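Local coordinates for choline binding protein PCPA (PDB 4CP6) that is a pneumococcal vaccine antigen of the choline-binding family whose leucine-rich repeats probably offer a surface for partners outside the cell, at residues A[120-124]-A[144-148]; A[309-313]-A[333-337]; A[314-320]-A[337-343]. One frame throughout, in Å; residues are numbered along the deposited sequence.

Contact 1 (A[120-124]-A[144-148]); sequences IIFDK and IELPA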
# COMPACT_ATOMS: atom_id res chain seq x y z
N ILE A 120 -14.85 -15.33 7.96
CA ILE A 120 -15.86 -15.32 6.92
C ILE A 120 -15.71 -16.66 6.28
O ILE A 120 -14.60 -17.01 5.82
CB ILE A 120 -15.60 -14.19 5.88
CG1 ILE A 120 -15.66 -12.80 6.52
CG2 ILE A 120 -16.53 -14.31 4.67
CD1 ILE A 120 -17.02 -12.35 6.98
N ILE A 121 -16.80 -17.44 6.29
CA ILE A 121 -16.79 -18.79 5.76
C ILE A 121 -17.60 -18.84 4.49
O ILE A 121 -18.73 -18.32 4.45
CB ILE A 121 -17.38 -19.76 6.83
CG1 ILE A 121 -16.60 -19.68 8.16
CG2 ILE A 121 -17.48 -21.21 6.29
CD1 ILE A 121 -17.44 -19.95 9.37
N PHE A 122 -17.07 -19.48 3.46
CA PHE A 122 -17.83 -19.64 2.23
C PHE A 122 -18.43 -21.03 2.16
O PHE A 122 -17.73 -22.02 2.37
CB PHE A 122 -16.95 -19.41 0.98
CG PHE A 122 -16.53 -17.98 0.89
CD1 PHE A 122 -15.37 -17.53 1.51
CD2 PHE A 122 -17.30 -17.05 0.19
CE1 PHE A 122 -15.03 -16.17 1.51
CE2 PHE A 122 -16.93 -15.71 0.13
CZ PHE A 122 -15.80 -15.28 0.80
N ASP A 123 -19.73 -21.10 1.83
CA ASP A 123 -20.36 -22.40 1.60
C ASP A 123 -19.73 -22.95 0.34
O ASP A 123 -19.26 -22.19 -0.52
CB ASP A 123 -21.87 -22.25 1.35
CG ASP A 123 -22.74 -22.09 2.58
OD1 ASP A 123 -22.29 -22.44 3.68
OD2 ASP A 123 -23.92 -21.70 2.42
N LYS A 124 -19.75 -24.28 0.19
CA LYS A 124 -19.21 -24.94 -0.99
C LYS A 124 -19.88 -24.38 -2.28
O LYS A 124 -21.04 -23.99 -2.26
CB LYS A 124 -19.44 -26.46 -0.88
CG LYS A 124 -18.50 -27.31 -1.72
CD LYS A 124 -18.76 -28.80 -1.51
CE LYS A 124 -17.87 -29.69 -2.35
NZ LYS A 124 -18.26 -29.70 -3.78
N ILE A 144 -9.35 -15.90 6.37
CA ILE A 144 -10.29 -16.02 5.27
C ILE A 144 -9.64 -16.79 4.14
O ILE A 144 -8.46 -16.57 3.84
CB ILE A 144 -10.84 -14.62 4.78
CG1 ILE A 144 -12.07 -14.76 3.85
CG2 ILE A 144 -9.71 -13.78 4.10
CD1 ILE A 144 -12.78 -13.43 3.50
N GLU A 145 -10.40 -17.69 3.54
CA GLU A 145 -9.97 -18.43 2.36
C GLU A 145 -10.91 -18.00 1.25
O GLU A 145 -12.12 -18.29 1.30
CB GLU A 145 -10.08 -19.94 2.59
CG GLU A 145 -9.62 -20.73 1.37
CD GLU A 145 -9.51 -22.23 1.54
OE1 GLU A 145 -9.39 -22.72 2.68
OE2 GLU A 145 -9.44 -22.92 0.50
N LEU A 146 -10.38 -17.26 0.24
CA LEU A 146 -11.20 -16.72 -0.83
C LEU A 146 -11.50 -17.77 -1.86
O LEU A 146 -10.61 -18.56 -2.19
CB LEU A 146 -10.56 -15.45 -1.41
CG LEU A 146 -10.49 -14.31 -0.38
CD1 LEU A 146 -9.63 -13.16 -0.87
CD2 LEU A 146 -11.89 -13.78 -0.04
N PRO A 147 -12.74 -17.83 -2.36
CA PRO A 147 -13.12 -18.95 -3.24
C PRO A 147 -12.52 -18.84 -4.62
O PRO A 147 -12.13 -17.75 -5.04
CB PRO A 147 -14.65 -18.84 -3.31
CG PRO A 147 -14.93 -17.37 -3.09
CD PRO A 147 -13.90 -16.97 -2.04
N ALA A 148 -12.50 -19.97 -5.34
CA ALA A 148 -11.93 -20.04 -6.67
C ALA A 148 -12.61 -19.13 -7.69
O ALA A 148 -11.98 -18.64 -8.63
CB ALA A 148 -11.99 -21.48 -7.16
O HOH W 1 -12.81 -18.69 4.83
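Ile144 reaches back toward the preceding strand and lays its CD1 against CB of Ile120, 3.8 Å away, the two isoleucines running side by side and pointing the same way. Its CG1 stands anti to the backbone N (chi1 -167°), which swings the ethyl arm toward the 120-124 segment; the same CG1 meets the edge of the Phe122 ring, 4.0 Å from CE1. At Glu145 the two backbones are joined through a water and not directly. The water donates to Ile120 O at 2.6 Å and accepts from Glu145 N at 2.9 Å, filling the place where a direct strand-to-strand bond would otherwise lie. The carbonyl of Glu145 turns to the aromatic side, with its O 3.3 Å from Phe122 CD1 in an oblique approach, while the carboxylate leads off to Ser170. Leu146 adds little: its CB sets out away from the 120-124 segment, and one methyl, CD2, comes within 4.2 Å of Phe122 CE1. Pro147 closes the contact by placing its ring over the phenyl face. Its CD sits 3.7 Å from the centroid of the Phe122 ring and only 6° off the ring normal, a clean CH-pi contact, with CG beside it over CD2 and CE2. The wedge of phenylalanine, proline and water fits strand axes that diverge by 36° across this step. On the far side of 120-122 lies strand 97-100, bonded through the backbone of Ile121 and touched by Ile120 and Phe122 at Ile100; beyond 144-146 comes strand 166-169, bonded to Ile144 and packed by Leu146 on Phe169. The contact thus joins adjacent middle strands of the parallel sheet in the first leucine-rich-repeat region.

Contact 2 (A[309-313]-A[333-337]); sequences LAFYG and VMNGL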
# COMPACT_ATOMS: atom_id res chain seq x y z
N LEU A 309 9.37 11.81 -1.09
CA LEU A 309 9.56 11.12 0.18
C LEU A 309 10.15 9.74 0.00
O LEU A 309 9.89 8.85 0.81
CB LEU A 309 8.27 11.13 1.04
CG LEU A 309 7.89 12.54 1.55
CD1 LEU A 309 6.41 12.61 1.94
CD2 LEU A 309 8.78 12.94 2.71
N ALA A 310 11.05 9.58 -0.97
CA ALA A 310 11.71 8.28 -1.13
C ALA A 310 12.62 8.00 0.09
O ALA A 310 12.72 6.85 0.52
CB ALA A 310 12.55 8.27 -2.41
N PHE A 311 13.29 9.04 0.61
CA PHE A 311 14.15 8.96 1.78
C PHE A 311 13.44 9.72 2.88
O PHE A 311 13.48 10.96 2.91
CB PHE A 311 15.53 9.56 1.48
CG PHE A 311 16.27 8.76 0.43
CD1 PHE A 311 16.88 7.56 0.76
CD2 PHE A 311 16.36 9.22 -0.87
CE1 PHE A 311 17.59 6.83 -0.21
CE2 PHE A 311 17.06 8.48 -1.84
CZ PHE A 311 17.67 7.31 -1.49
N TYR A 312 12.75 9.00 3.75
CA TYR A 312 11.89 9.62 4.76
C TYR A 312 11.89 8.76 5.99
O TYR A 312 11.48 7.61 5.94
CB TYR A 312 10.47 9.66 4.17
CG TYR A 312 9.37 10.23 5.04
CD1 TYR A 312 9.61 11.32 5.88
CD2 TYR A 312 8.06 9.76 4.94
CE1 TYR A 312 8.57 11.93 6.58
CE2 TYR A 312 7.02 10.35 5.65
CZ TYR A 312 7.28 11.43 6.48
OH TYR A 312 6.25 12.03 7.19
N GLY A 313 12.37 9.30 7.09
CA GLY A 313 12.38 8.54 8.34
C GLY A 313 13.39 7.41 8.37
O GLY A 313 13.21 6.42 9.10
N VAL A 333 11.99 15.08 -1.29
CA VAL A 333 12.65 13.84 -1.63
C VAL A 333 13.45 13.28 -0.45
O VAL A 333 13.56 12.06 -0.32
CB VAL A 333 13.49 13.99 -2.91
CG1 VAL A 333 14.60 15.03 -2.74
CG2 VAL A 333 14.06 12.64 -3.33
N MET A 334 14.03 14.17 0.41
CA MET A 334 14.80 13.74 1.59
C MET A 334 14.26 14.47 2.80
O MET A 334 14.36 15.71 2.90
CB MET A 334 16.29 14.05 1.42
CG MET A 334 16.97 13.24 0.31
SD MET A 334 18.64 13.85 -0.06
CE MET A 334 18.24 15.38 -0.96
N ASN A 335 13.72 13.72 3.75
CA ASN A 335 13.18 14.37 4.94
C ASN A 335 13.33 13.42 6.13
O ASN A 335 12.95 12.24 6.04
CB ASN A 335 11.69 14.77 4.75
CG ASN A 335 11.05 15.35 6.00
OD1 ASN A 335 10.74 14.62 6.95
ND2 ASN A 335 10.88 16.67 6.07
N GLY A 336 13.79 13.94 7.26
CA GLY A 336 13.82 13.16 8.50
C GLY A 336 14.84 12.04 8.47
O GLY A 336 14.48 10.84 8.42
N LEU A 337 16.11 12.44 8.44
CA LEU A 337 17.28 11.54 8.32
C LEU A 337 18.24 11.89 9.46
O LEU A 337 19.22 12.60 9.27
CB LEU A 337 17.93 11.73 6.95
CG LEU A 337 16.94 11.59 5.74
CD1 LEU A 337 17.53 12.03 4.46
CD2 LEU A 337 16.37 10.17 5.64
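Asn335 O is approached by three groups of the neighbouring strand. Gly313 N donates to it at 3.2 Å, lying in the carbonyl plane; Tyr312 CA brings a C-H to 3.1 Å; and the Tyr312 ring turns its edge to the same oxygen, CD1 being 3.5 Å away. Gly313 N also leans on Gly336 O at 2.9 Å, a weak and strongly bent second bond. Two residues before Gly313, Phe311 O accepts from Asn335 N at 2.9 Å and is touched by the CA-H of Met334, while Phe311 N donates to Val333 O, completing a regular parallel ladder. On one face of this ladder Asn335 and Tyr312 run side by side. Both have CG anti to the backbone N (chi1 175° and 179°), and the amide OD1 stops 3.5 Å from Tyr312 CE1 with the two planes 67° apart; the ND2 end goes on to Ser358. Asn335 CB also meets Leu309 CD2 at 4.0 Å, and that methyl sits over the rim of one tyrosine face. The opposite face is apolar: Phe311 CB lies 4.1 Å from Met334 CG, with Leu337 CD2 nearby. Backbone bonds therefore hold the two strands in register, while one face carries Tyr312 and the Asn335 amide, with Leu309 packed beside them, and the other turns the apolar Phe311 and Met334 inward, where both meet Leu320.

Contact 3 (A[314-320]-A[337-343]); sequences NLELKEL and LPKLKSL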
# COMPACT_ATOMS: atom_id res chain seq x y z
N ASN A 314 14.47 7.51 7.57
CA ASN A 314 15.53 6.51 7.58
C ASN A 314 16.44 6.80 8.79
O ASN A 314 17.46 7.50 8.67
CB ASN A 314 16.30 6.52 6.30
CG ASN A 314 15.40 6.17 5.15
OD1 ASN A 314 14.93 5.01 5.02
ND2 ASN A 314 15.12 7.13 4.33
N LEU A 315 16.04 6.23 9.94
CA LEU A 315 16.64 6.52 11.25
C LEU A 315 18.13 6.22 11.35
O LEU A 315 18.80 6.83 12.20
CB LEU A 315 15.88 5.81 12.36
CG LEU A 315 14.38 6.08 12.48
CD1 LEU A 315 13.80 5.36 13.71
CD2 LEU A 315 14.07 7.59 12.56
N GLU A 316 18.66 5.31 10.50
CA GLU A 316 20.06 4.93 10.57
C GLU A 316 20.88 5.28 9.35
O GLU A 316 22.06 4.93 9.28
CB GLU A 316 20.19 3.43 10.86
CG GLU A 316 19.66 3.01 12.21
CD GLU A 316 20.43 3.48 13.44
OE1 GLU A 316 21.64 3.76 13.34
OE2 GLU A 316 19.79 3.52 14.51
N LEU A 317 20.28 5.97 8.34
CA LEU A 317 21.03 6.24 7.12
C LEU A 317 22.18 7.19 7.37
O LEU A 317 21.95 8.30 7.84
CB LEU A 317 20.06 6.76 6.05
CG LEU A 317 20.62 7.07 4.68
CD1 LEU A 317 21.16 5.84 4.02
CD2 LEU A 317 19.53 7.72 3.84
N LYS A 318 23.41 6.78 7.04
CA LYS A 318 24.59 7.58 7.42
C LYS A 318 25.06 8.58 6.40
O LYS A 318 25.67 9.58 6.78
CB LYS A 318 25.77 6.65 7.77
CG LYS A 318 25.45 5.62 8.86
CD LYS A 318 26.63 4.64 9.06
CE LYS A 318 26.36 3.67 10.19
NZ LYS A 318 27.56 2.85 10.52
N GLU A 319 24.82 8.32 5.11
CA GLU A 319 25.31 9.17 4.03
C GLU A 319 24.45 8.93 2.84
O GLU A 319 23.82 7.87 2.73
CB GLU A 319 26.77 8.75 3.69
CG GLU A 319 27.46 9.58 2.62
CD GLU A 319 28.90 9.22 2.31
OE1 GLU A 319 29.41 8.22 2.87
OE2 GLU A 319 29.53 9.95 1.50
N LEU A 320 24.42 9.91 1.92
CA LEU A 320 23.74 9.75 0.65
C LEU A 320 24.58 10.39 -0.40
O LEU A 320 24.98 11.55 -0.25
CB LEU A 320 22.35 10.42 0.63
CG LEU A 320 21.16 9.58 0.99
CD1 LEU A 320 19.91 10.44 1.12
CD2 LEU A 320 20.95 8.45 -0.04
N LEU A 337 16.11 12.44 8.44
CA LEU A 337 17.28 11.54 8.32
C LEU A 337 18.24 11.89 9.46
O LEU A 337 19.22 12.60 9.27
CB LEU A 337 17.93 11.73 6.95
CG LEU A 337 16.94 11.59 5.74
CD1 LEU A 337 17.53 12.03 4.46
CD2 LEU A 337 16.37 10.17 5.64
N PRO A 338 17.85 11.44 10.69
CA PRO A 338 18.56 11.94 11.89
C PRO A 338 20.01 11.51 12.08
O PRO A 338 20.69 12.12 12.93
CB PRO A 338 17.70 11.47 13.04
CG PRO A 338 16.95 10.25 12.50
CD PRO A 338 16.67 10.63 11.06
N LYS A 339 20.48 10.49 11.33
CA LYS A 339 21.86 10.04 11.44
C LYS A 339 22.64 10.32 10.17
O LYS A 339 23.80 9.93 10.05
CB LYS A 339 21.93 8.55 11.81
CG LYS A 339 21.52 8.32 13.28
CD LYS A 339 21.88 6.93 13.73
CE LYS A 339 21.83 6.77 15.23
NZ LYS A 339 22.25 5.39 15.64
N LEU A 340 22.01 11.07 9.21
CA LEU A 340 22.69 11.42 7.98
C LEU A 340 23.82 12.39 8.30
O LEU A 340 23.54 13.49 8.79
CB LEU A 340 21.69 12.08 7.00
CG LEU A 340 22.21 12.31 5.59
CD1 LEU A 340 22.26 11.01 4.80
CD2 LEU A 340 21.34 13.30 4.81
N LYS A 341 25.07 12.01 8.05
CA LYS A 341 26.22 12.85 8.33
C LYS A 341 26.66 13.67 7.13
O LYS A 341 27.18 14.78 7.27
CB LYS A 341 27.39 11.95 8.78
CG LYS A 341 27.16 11.24 10.11
CD LYS A 341 28.36 10.39 10.54
CE LYS A 341 28.37 9.02 9.89
NZ LYS A 341 29.21 8.05 10.64
N SER A 342 26.43 13.13 5.92
CA SER A 342 26.90 13.78 4.73
C SER A 342 25.97 13.54 3.57
O SER A 342 25.44 12.43 3.43
CB SER A 342 28.28 13.20 4.38
OG SER A 342 28.87 13.85 3.27
N LEU A 343 25.85 14.54 2.69
CA LEU A 343 25.11 14.44 1.44
C LEU A 343 26.01 14.93 0.32
O LEU A 343 26.62 16.01 0.45
CB LEU A 343 23.81 15.28 1.51
CG LEU A 343 23.11 15.46 0.17
CD1 LEU A 343 22.44 14.14 -0.26
CD2 LEU A 343 22.04 16.57 0.25
O HOH W 2 19.03 5.41 16.25
O HOH W 3 28.13 12.25 1.11
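Leu340 CD1 pushes into the hollow between Leu317 and Leu320, 4.3 Å from Leu317 CG and 4.2 Å from Leu320 CG, and rests on the backbone of Glu319. CG is anti to the backbone N (chi1 -171°), and this directs the branch across to the earlier segment. Three residues on, Leu343 also reaches across, its CD1 lodging 3.8 Å from Leu320 CB. At the start of the segments CD2 of Leu337 fills the notch beside Asn314, 3.7 Å from CB, and Pro338 CG butts against Leu315 CD2 at 3.9 Å, the two side chains crossing at a slant. Lys339 runs along the exposed side as an extended chain. Its CG and CD pass over Leu315 O, and NZ reaches Glu316 OE1 at 2.9 Å on the syn side of the carboxylate; the contact with OE2 is weak, and a water bonded to OE2 weakly accepts from NZ as well. Glu316 is bent at chi2 (-69°), which brings its carboxylate alongside the end of the lysine. Toward the strands, Lys341 N bonds Lys318 O at 2.8 Å, the donor standing above the carbonyl plane, and Leu320 N bonds Ser342 O at 3.1 Å. Ser342 N is buried without a partner, whereas a second water ties Ser342 OG to Glu319 OE2. Each segment opens with a type I turn, Asn314 to Leu317 and Leu337 to Leu340, and then enters its strand, so that equivalent leucines stack one above the other. This ladder of inward leucines at matching positions of successive coils, with charged residues outside, is the hallmark of a leucine-rich-repeat solenoid, here of the BspA type.

Along the chain, contact 1 comes first: the polypeptide leaves 120-124, makes one coil and returns at 144-148, closing a loop in the first repeat region. Far on, at the other side of the chain's centre, with nearest atoms about 29 Å away, contact 2 opens at 309-313. Contact 3 opens directly after it, at 314-320; the chain then winds round to 333-337, which closes contact 2, and runs on through the shared Leu337 to close contact 3. These two therefore cross, their segments alternating along the chain as successive coils of the solenoid stack. Side chains join them: Phe311 of strand 311-312 packs on Leu317, just before strand 319-322, and Met334 of strand 334-335 on Leu343 of 342-345.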